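Local coordinates for protein glycoside Hydrolase (Bacteroides uniformis, PDB 5TA0) that probably cleaves agarose-type galactans as a family 86 glycoside hydrolase, and binds the agar fragment neoagarooctaose in its barrel domain, at residues A[41-51]-A[413-424]; A[351-359]-A[433-441]. All coordinates share one frame; numbering follows the deposited sequence. Where two conformers were deposited one is given.

Contact 1: residues A[41-51]-A[413-424]; sequences TEFNRPKFINF and FYQLWKDVKGTR. With EDO (1,2-ethanediol), chain O.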
# COMPACT_ATOMS: atom_id res chain seq x y z
N THR A 41 17.91 -3.57 3.04
CA THR A 41 18.38 -3.25 4.37
C THR A 41 18.11 -1.80 4.81
O THR A 41 18.47 -1.46 5.92
CB THR A 41 19.91 -3.48 4.48
OG1 THR A 41 20.59 -2.59 3.60
CG2 THR A 41 20.28 -4.88 4.15
N GLU A 42 17.49 -0.99 3.95
CA GLU A 42 17.34 0.44 4.21
C GLU A 42 15.92 0.90 3.97
O GLU A 42 15.19 0.31 3.17
CB GLU A 42 18.27 1.26 3.32
CG GLU A 42 19.75 1.00 3.57
CD GLU A 42 20.68 1.89 2.76
OE1 GLU A 42 20.27 2.46 1.73
OE2 GLU A 42 21.85 2.00 3.15
N PHE A 43 15.53 1.97 4.66
CA PHE A 43 14.25 2.61 4.40
C PHE A 43 14.30 3.22 3.02
O PHE A 43 15.30 3.80 2.62
CB PHE A 43 13.97 3.72 5.43
CG PHE A 43 12.56 4.26 5.41
CD1 PHE A 43 11.47 3.41 5.49
CD2 PHE A 43 12.34 5.63 5.27
CE1 PHE A 43 10.17 3.92 5.49
CE2 PHE A 43 11.05 6.12 5.26
CZ PHE A 43 9.98 5.28 5.39
N ASN A 44 13.23 3.06 2.27
CA ASN A 44 13.15 3.58 0.91
C ASN A 44 12.16 4.76 0.90
O ASN A 44 10.93 4.56 0.79
CB ASN A 44 12.71 2.44 -0.01
CG ASN A 44 12.80 2.80 -1.47
OD1 ASN A 44 12.58 3.93 -1.88
ND2 ASN A 44 13.11 1.80 -2.29
N ARG A 45 12.67 5.97 1.05
CA ARG A 45 11.77 7.14 1.11
C ARG A 45 10.94 7.32 -0.16
O ARG A 45 9.75 7.53 -0.07
CB ARG A 45 12.50 8.44 1.50
CG ARG A 45 12.98 8.49 2.92
CD ARG A 45 13.49 9.87 3.28
NE ARG A 45 12.47 10.92 3.24
CZ ARG A 45 11.61 11.21 4.22
NH1 ARG A 45 11.61 10.53 5.38
NH2 ARG A 45 10.75 12.22 4.04
N PRO A 46 11.52 7.20 -1.36
CA PRO A 46 10.67 7.34 -2.54
C PRO A 46 9.52 6.33 -2.62
O PRO A 46 8.40 6.71 -3.04
CB PRO A 46 11.66 7.17 -3.70
CG PRO A 46 12.96 7.66 -3.11
CD PRO A 46 12.96 7.16 -1.73
N LYS A 47 9.76 5.09 -2.21
CA LYS A 47 8.74 4.06 -2.24
C LYS A 47 7.60 4.29 -1.26
O LYS A 47 6.49 3.82 -1.51
CB LYS A 47 9.38 2.70 -1.92
CG LYS A 47 8.56 1.52 -2.35
CD LYS A 47 9.44 0.29 -2.46
CE LYS A 47 9.86 -0.27 -1.11
NZ LYS A 47 10.58 -1.58 -1.21
N PHE A 48 7.87 4.98 -0.15
CA PHE A 48 6.94 5.10 0.98
C PHE A 48 6.48 6.51 1.34
O PHE A 48 5.30 6.68 1.74
CB PHE A 48 7.52 4.44 2.23
CG PHE A 48 7.64 2.95 2.14
CD1 PHE A 48 6.54 2.15 1.85
CD2 PHE A 48 8.87 2.34 2.34
CE1 PHE A 48 6.66 0.77 1.79
CE2 PHE A 48 8.99 0.95 2.28
CZ PHE A 48 7.89 0.18 2.00
N ILE A 49 7.36 7.49 1.28
CA ILE A 49 7.00 8.87 1.69
C ILE A 49 6.72 9.67 0.44
O ILE A 49 7.58 10.36 -0.13
CB ILE A 49 8.05 9.53 2.57
CG1 ILE A 49 8.45 8.61 3.73
CG2 ILE A 49 7.54 10.90 3.03
CD1 ILE A 49 7.32 8.17 4.65
N ASN A 50 5.48 9.56 -0.02
CA ASN A 50 5.08 10.08 -1.30
C ASN A 50 3.60 10.44 -1.27
O ASN A 50 2.92 10.22 -0.25
CB ASN A 50 5.42 9.06 -2.40
CG ASN A 50 4.74 7.74 -2.15
OD1 ASN A 50 3.50 7.72 -1.96
ND2 ASN A 50 5.48 6.64 -2.10
N PHE A 51 3.08 11.01 -2.36
CA PHE A 51 1.65 11.29 -2.48
C PHE A 51 1.23 11.31 -3.94
O PHE A 51 2.08 11.23 -4.86
CB PHE A 51 1.21 12.54 -1.71
CG PHE A 51 1.61 13.88 -2.30
CD1 PHE A 51 0.66 14.85 -2.60
CD2 PHE A 51 2.95 14.23 -2.47
CE1 PHE A 51 1.02 16.12 -3.04
CE2 PHE A 51 3.31 15.49 -2.94
CZ PHE A 51 2.35 16.43 -3.24
N PHE A 413 1.36 14.04 8.48
CA PHE A 413 2.04 12.78 8.13
C PHE A 413 3.49 13.02 7.70
O PHE A 413 4.40 12.35 8.15
CB PHE A 413 1.27 12.06 7.01
CG PHE A 413 1.97 10.84 6.48
CD1 PHE A 413 1.87 9.61 7.11
CD2 PHE A 413 2.74 10.92 5.34
CE1 PHE A 413 2.54 8.51 6.63
CE2 PHE A 413 3.41 9.81 4.83
CZ PHE A 413 3.30 8.61 5.48
N TYR A 414 3.69 14.01 6.84
CA TYR A 414 5.02 14.29 6.30
C TYR A 414 5.92 14.97 7.34
O TYR A 414 7.13 14.78 7.32
CB TYR A 414 4.92 15.07 4.96
CG TYR A 414 4.08 14.27 3.99
CD1 TYR A 414 2.71 14.48 3.86
CD2 TYR A 414 4.65 13.22 3.28
CE1 TYR A 414 1.94 13.69 3.01
CE2 TYR A 414 3.90 12.41 2.43
CZ TYR A 414 2.54 12.64 2.30
OH TYR A 414 1.74 11.84 1.51
N GLN A 415 5.32 15.72 8.27
CA GLN A 415 6.04 16.26 9.40
C GLN A 415 6.48 15.14 10.34
O GLN A 415 7.64 15.12 10.81
CB GLN A 415 5.17 17.31 10.13
CG GLN A 415 4.97 18.55 9.30
CD GLN A 415 3.88 19.48 9.78
OE1 GLN A 415 2.92 19.07 10.42
NE2 GLN A 415 4.01 20.74 9.40
N LEU A 416 5.62 14.18 10.57
CA LEU A 416 5.94 13.06 11.45
C LEU A 416 7.10 12.24 10.91
O LEU A 416 7.98 11.85 11.67
CB LEU A 416 4.71 12.18 11.64
CG LEU A 416 4.83 10.89 12.45
CD1 LEU A 416 5.14 11.20 13.90
CD2 LEU A 416 3.55 10.08 12.33
N TRP A 417 7.09 11.98 9.60
CA TRP A 417 8.09 11.12 8.96
C TRP A 417 9.29 11.89 8.43
O TRP A 417 10.16 11.32 7.76
CB TRP A 417 7.42 10.28 7.84
CG TRP A 417 6.57 9.18 8.40
CD1 TRP A 417 5.23 9.26 8.78
CD2 TRP A 417 6.97 7.83 8.69
NE1 TRP A 417 4.82 8.07 9.28
CE2 TRP A 417 5.86 7.17 9.24
CE3 TRP A 417 8.16 7.11 8.53
CZ2 TRP A 417 5.91 5.82 9.62
CZ3 TRP A 417 8.20 5.78 8.89
CH2 TRP A 417 7.10 5.15 9.43
N LYS A 418 9.38 13.19 8.70
CA LYS A 418 10.51 14.01 8.22
C LYS A 418 11.84 13.38 8.71
O LYS A 418 11.93 12.90 9.84
CB LYS A 418 10.37 15.45 8.73
CG LYS A 418 11.29 16.44 8.06
CD LYS A 418 11.15 17.83 8.67
CE LYS A 418 11.90 18.89 7.90
NZ LYS A 418 13.38 18.73 7.97
N ASP A 419 12.82 13.34 7.81
CA ASP A 419 14.17 12.88 8.12
C ASP A 419 14.33 11.37 8.19
O ASP A 419 15.47 10.90 8.12
CB ASP A 419 14.75 13.49 9.42
CG ASP A 419 14.56 14.98 9.52
OD1 ASP A 419 15.04 15.67 8.61
OD2 ASP A 419 13.92 15.44 10.50
N VAL A 420 13.27 10.59 8.37
CA VAL A 420 13.38 9.16 8.66
C VAL A 420 14.03 8.48 7.45
O VAL A 420 13.53 8.59 6.32
CB VAL A 420 12.02 8.52 8.97
CG1 VAL A 420 12.14 7.01 9.08
CG2 VAL A 420 11.40 9.11 10.23
N LYS A 421 15.15 7.80 7.70
CA LYS A 421 15.91 7.10 6.67
C LYS A 421 16.96 6.28 7.41
O LYS A 421 17.18 6.46 8.61
CB LYS A 421 16.57 8.05 5.66
CG LYS A 421 17.67 8.94 6.25
CD LYS A 421 18.30 9.89 5.22
CE LYS A 421 17.35 10.99 4.81
NZ LYS A 421 17.15 12.01 5.86
N GLY A 422 17.60 5.39 6.67
CA GLY A 422 18.75 4.69 7.17
C GLY A 422 18.62 3.19 7.12
O GLY A 422 17.69 2.64 6.49
N THR A 423 19.55 2.51 7.79
CA THR A 423 19.63 1.05 7.79
C THR A 423 18.65 0.51 8.82
O THR A 423 18.64 0.96 9.99
CB THR A 423 21.06 0.59 8.14
OG1 THR A 423 21.95 1.05 7.12
CG2 THR A 423 21.14 -0.90 8.28
N ARG A 424 17.80 -0.43 8.41
CA ARG A 424 16.82 -1.01 9.30
C ARG A 424 17.50 -1.83 10.38
O ARG A 424 18.41 -2.61 10.08
CB ARG A 424 15.86 -1.90 8.52
CG ARG A 424 14.58 -2.27 9.26
CD ARG A 424 13.68 -3.10 8.37
NE ARG A 424 12.44 -3.46 9.03
CZ ARG A 424 11.68 -4.50 8.68
NH1 ARG A 424 12.05 -5.32 7.69
NH2 ARG A 424 10.57 -4.77 9.37
C1 EDO O . -1.08 11.57 3.65
O1 EDO O . -0.02 10.66 3.65
C2 EDO O . -1.90 11.17 4.85
O2 EDO O . -2.86 10.25 4.34
O HOH W 1 22.54 -0.96 5.06
O HOH W 2 17.28 5.14 3.79
O HOH W 3 8.63 13.64 5.27
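Arg45 reaches across to the turn 417-420 and gives its NH1 to two backbone carbonyls at once. NH1 lies 2.9 Å from Val420 O, on a lone pair and in the carbonyl plane, and 2.9 Å from Trp417 O, which Val420 N meets from the opposite face. Both acceptors lie at the guanidinium edge, while NH2 uses a water to reach Tyr414 O and NE pairs with Asp78. Arginine suits this place because its several N-H groups can serve the carbonyls that a type II turn gathers just after a helix. At the other end, Tyr414 OH donates to Asn50 O (2.7 Å) from above the carbonyl plane and accepts from an ethanediol, probably picked up in crystallisation.

A single beta bridge joins Glu42 and Thr423: Arg424 N bonds Thr41 O at 2.8 Å, and Phe43 N bonds Gly422 O at 2.9 Å. At the backbone angles of Gly422, a CB would collide with the preceding carbonyl.

Between these polar ends, Ile49 turns CG2, anti to its N, to the edge of the Tyr414 ring, 3.7 Å from CD2, while CD1 meets Trp417 CB. The Phe43 ring lies nearly parallel to the Trp417 six-membered ring, but slid so far that they barely overlap. Helix 340-358 adjoins this core through Phe43, Phe48 and Phe413, strand 80-84 lies beside Arg45 and Asn50, and strand 34-37 flanks the bridge.

Contact 2: residues A[351-359]-A[433-441]; sequences NSMLMQFME and DIMCDAYVD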
# COMPACT_ATOMS: atom_id res chain seq x y z
N ASN A 351 -0.72 5.68 8.62
CA ASN A 351 0.44 5.29 9.41
C ASN A 351 0.48 3.78 9.67
O ASN A 351 1.54 3.16 9.55
CB ASN A 351 0.47 6.05 10.74
CG ASN A 351 1.01 7.45 10.60
OD1 ASN A 351 1.92 7.71 9.84
ND2 ASN A 351 0.41 8.38 11.31
N SER A 352 -0.65 3.18 10.03
CA SER A 352 -0.68 1.76 10.29
C SER A 352 -0.39 0.94 9.04
O SER A 352 0.43 0.02 9.07
CB SER A 352 -2.00 1.30 10.92
OG SER A 352 -2.18 1.87 12.20
N MET A 353 -1.06 1.26 7.92
CA MET A 353 -0.81 0.52 6.70
C MET A 353 0.65 0.64 6.24
O MET A 353 1.26 -0.37 5.84
CB MET A 353 -1.74 1.00 5.61
CG MET A 353 -3.19 0.60 5.87
SD MET A 353 -4.19 0.84 4.39
CE MET A 353 -5.77 0.27 5.00
N LEU A 354 1.20 1.85 6.34
CA LEU A 354 2.60 2.06 6.00
C LEU A 354 3.52 1.14 6.77
O LEU A 354 4.39 0.51 6.19
CB LEU A 354 3.01 3.50 6.23
CG LEU A 354 4.51 3.80 6.10
CD1 LEU A 354 5.08 3.36 4.75
CD2 LEU A 354 4.77 5.28 6.29
N MET A 355 3.33 1.05 8.08
CA MET A 355 4.17 0.14 8.88
C MET A 355 4.09 -1.31 8.35
O MET A 355 5.10 -2.03 8.27
CB MET A 355 3.75 0.19 10.35
CG MET A 355 4.06 1.52 11.02
SD MET A 355 5.80 1.78 11.35
CE MET A 355 6.08 0.78 12.83
N GLN A 356 2.89 -1.73 7.98
CA GLN A 356 2.69 -3.10 7.48
C GLN A 356 3.34 -3.28 6.11
O GLN A 356 3.97 -4.31 5.89
CB GLN A 356 1.21 -3.48 7.49
CG GLN A 356 0.66 -3.44 8.93
CD GLN A 356 -0.76 -3.89 9.11
OE1 GLN A 356 -1.61 -3.13 9.63
NE2 GLN A 356 -1.04 -5.13 8.75
N PHE A 357 3.32 -2.26 5.26
CA PHE A 357 4.02 -2.36 3.96
C PHE A 357 5.53 -2.39 4.15
O PHE A 357 6.22 -3.15 3.45
CB PHE A 357 3.66 -1.22 3.02
CG PHE A 357 2.17 -1.10 2.72
CD1 PHE A 357 1.37 -2.24 2.47
CD2 PHE A 357 1.59 0.15 2.67
CE1 PHE A 357 0.02 -2.11 2.20
CE2 PHE A 357 0.27 0.27 2.39
CZ PHE A 357 -0.53 -0.85 2.17
N MET A 358 6.02 -1.65 5.14
CA MET A 358 7.47 -1.63 5.45
C MET A 358 7.95 -3.02 5.86
O MET A 358 9.11 -3.38 5.57
CB MET A 358 7.75 -0.59 6.53
CG MET A 358 7.70 0.84 6.01
SD MET A 358 7.43 2.12 7.27
CE MET A 358 8.93 1.96 8.22
N GLU A 359 7.10 -3.81 6.50
CA GLU A 359 7.45 -5.18 6.86
C GLU A 359 7.64 -6.08 5.66
O GLU A 359 8.21 -7.15 5.84
CB GLU A 359 6.39 -5.84 7.74
CG GLU A 359 6.23 -5.24 9.09
CD GLU A 359 5.13 -5.90 9.88
OE1 GLU A 359 5.06 -7.15 9.89
OE2 GLU A 359 4.37 -5.15 10.49
N ASP A 433 -0.85 -5.75 18.99
CA ASP A 433 -1.48 -4.48 18.60
C ASP A 433 -0.52 -3.30 18.51
O ASP A 433 -0.93 -2.21 18.13
CB ASP A 433 -2.63 -4.12 19.55
CG ASP A 433 -3.77 -5.08 19.44
OD1 ASP A 433 -4.17 -5.45 18.32
OD2 ASP A 433 -4.28 -5.51 20.48
N ILE A 434 0.76 -3.51 18.86
CA ILE A 434 1.78 -2.47 18.76
C ILE A 434 2.78 -2.88 17.69
O ILE A 434 3.43 -3.92 17.81
CB ILE A 434 2.49 -2.25 20.12
CG1 ILE A 434 1.46 -1.78 21.15
CG2 ILE A 434 3.65 -1.29 19.96
CD1 ILE A 434 0.96 -0.37 20.95
N MET A 435 2.89 -2.06 16.64
CA MET A 435 3.87 -2.33 15.58
C MET A 435 5.05 -1.41 15.77
O MET A 435 4.90 -0.26 16.18
CB MET A 435 3.23 -2.11 14.21
CG MET A 435 2.10 -3.07 13.93
SD MET A 435 1.46 -3.01 12.25
CE MET A 435 0.66 -1.39 12.28
N CYS A 436 6.25 -1.92 15.51
CA CYS A 436 7.44 -1.12 15.69
C CYS A 436 8.44 -1.39 14.59
O CYS A 436 8.44 -2.44 13.98
CB CYS A 436 8.07 -1.37 17.06
SG CYS A 436 8.35 -3.10 17.50
N ASP A 437 9.26 -0.38 14.35
CA ASP A 437 10.34 -0.47 13.33
C ASP A 437 11.38 0.59 13.67
O ASP A 437 11.12 1.51 14.48
CB ASP A 437 9.73 -0.29 11.91
CG ASP A 437 10.53 -0.98 10.82
OD1 ASP A 437 11.63 -1.53 11.05
OD2 ASP A 437 10.02 -0.93 9.67
N ALA A 438 12.57 0.48 13.09
CA ALA A 438 13.62 1.45 13.38
C ALA A 438 14.67 1.48 12.29
O ALA A 438 14.93 0.45 11.65
CB ALA A 438 14.29 1.14 14.70
N TYR A 439 15.25 2.66 12.10
CA TYR A 439 16.24 2.93 11.04
C TYR A 439 17.35 3.81 11.59
O TYR A 439 17.09 4.79 12.31
CB TYR A 439 15.56 3.57 9.79
CG TYR A 439 14.49 2.65 9.22
CD1 TYR A 439 14.83 1.71 8.25
CD2 TYR A 439 13.21 2.63 9.73
CE1 TYR A 439 13.91 0.79 7.77
CE2 TYR A 439 12.28 1.71 9.27
CZ TYR A 439 12.63 0.80 8.29
OH TYR A 439 11.74 -0.15 7.83
N VAL A 440 18.58 3.46 11.24
CA VAL A 440 19.79 4.14 11.74
C VAL A 440 20.47 4.88 10.59
O VAL A 440 20.89 4.27 9.60
CB VAL A 440 20.79 3.11 12.29
CG1 VAL A 440 22.11 3.79 12.66
CG2 VAL A 440 20.22 2.36 13.49
N ASP A 441 20.54 6.19 10.70
CA ASP A 441 21.19 7.05 9.74
C ASP A 441 22.35 7.75 10.40
O ASP A 441 22.20 8.86 10.91
CB ASP A 441 20.22 8.09 9.18
CG ASP A 441 20.86 8.99 8.13
OD1 ASP A 441 21.73 8.51 7.39
OD2 ASP A 441 20.45 10.14 8.00
O HOH W 4 7.35 -1.84 9.97
O HOH W 5 11.21 -1.25 5.38
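Asp437 OD2, which sits against Met358 CE, is gripped by two polar groups: Tyr439 OH donates to it at 2.6 Å from above the carboxylate plane, and a water 2.8 Å away also donates to it and to Met355 O on the helix. The other oxygen, OD1, takes Ala438 N and forms a salt bridge with Arg424, whose charge probably favours the ionised acid. A second water ties Tyr439 OH to Met358 O, so the helix and strand are joined by water, with no direct hydrogen bond between them. Were Asp437 replaced by an alanine, the Arg424 charge would probably lose its mate, and Tyr439 OH and the bridging water an acceptor.

The segments form a helix-on-sheet contact: helix 351-358 crosses strand 434-441 at 59°, the axes 9.1 Å apart, and lays a helix of the alpha/beta barrel on a sheet of the porphyranase-type beta-sandwich. Met435, Asp437 and Tyr439 project to the helix, while Cys436 points away to its disulfide with Cys429.

Methionines suit the interface because their unbranched chains can bend to fit. Met435 folds at its last torsion (chi3 -70°), which brings CE to 4.0 Å from Met355 CB and 3.5 Å from Ser352 O. Gln356 crosses it at about a right angle, CG 3.4 Å from Met435 SD, while its amide bonds Glu301 and Gly297. Met358 CE meets the Tyr439 ring obliquely, 3.5 Å from CE2, beside the hydroxyl.

In the fold
Contacts 1 and 2 touch, with centres about 10 Å apart, and both reach one sheet, in which strands 423-429 and 434-441 are antiparallel neighbours. Thr423 O and Val440 N, 2.8 Å apart, probably share a hydrogen bond between those strands, and Arg424 CB packs 3.4 Å from Tyr439 CE1. On the barrel side, Asn351 of the helix in contact 2 accepts a hydrogen bond from Trp417 NE1 in contact 1 and lies against the Phe413 ring. Contact 1 runs from the sandwich sheet to strand 50-51 of the parallel barrel sheet, where the Phe51 side chain is about 11 Å from a bound anhydrogalactose unit. Contact 2 joins barrel helix to sandwich sheet.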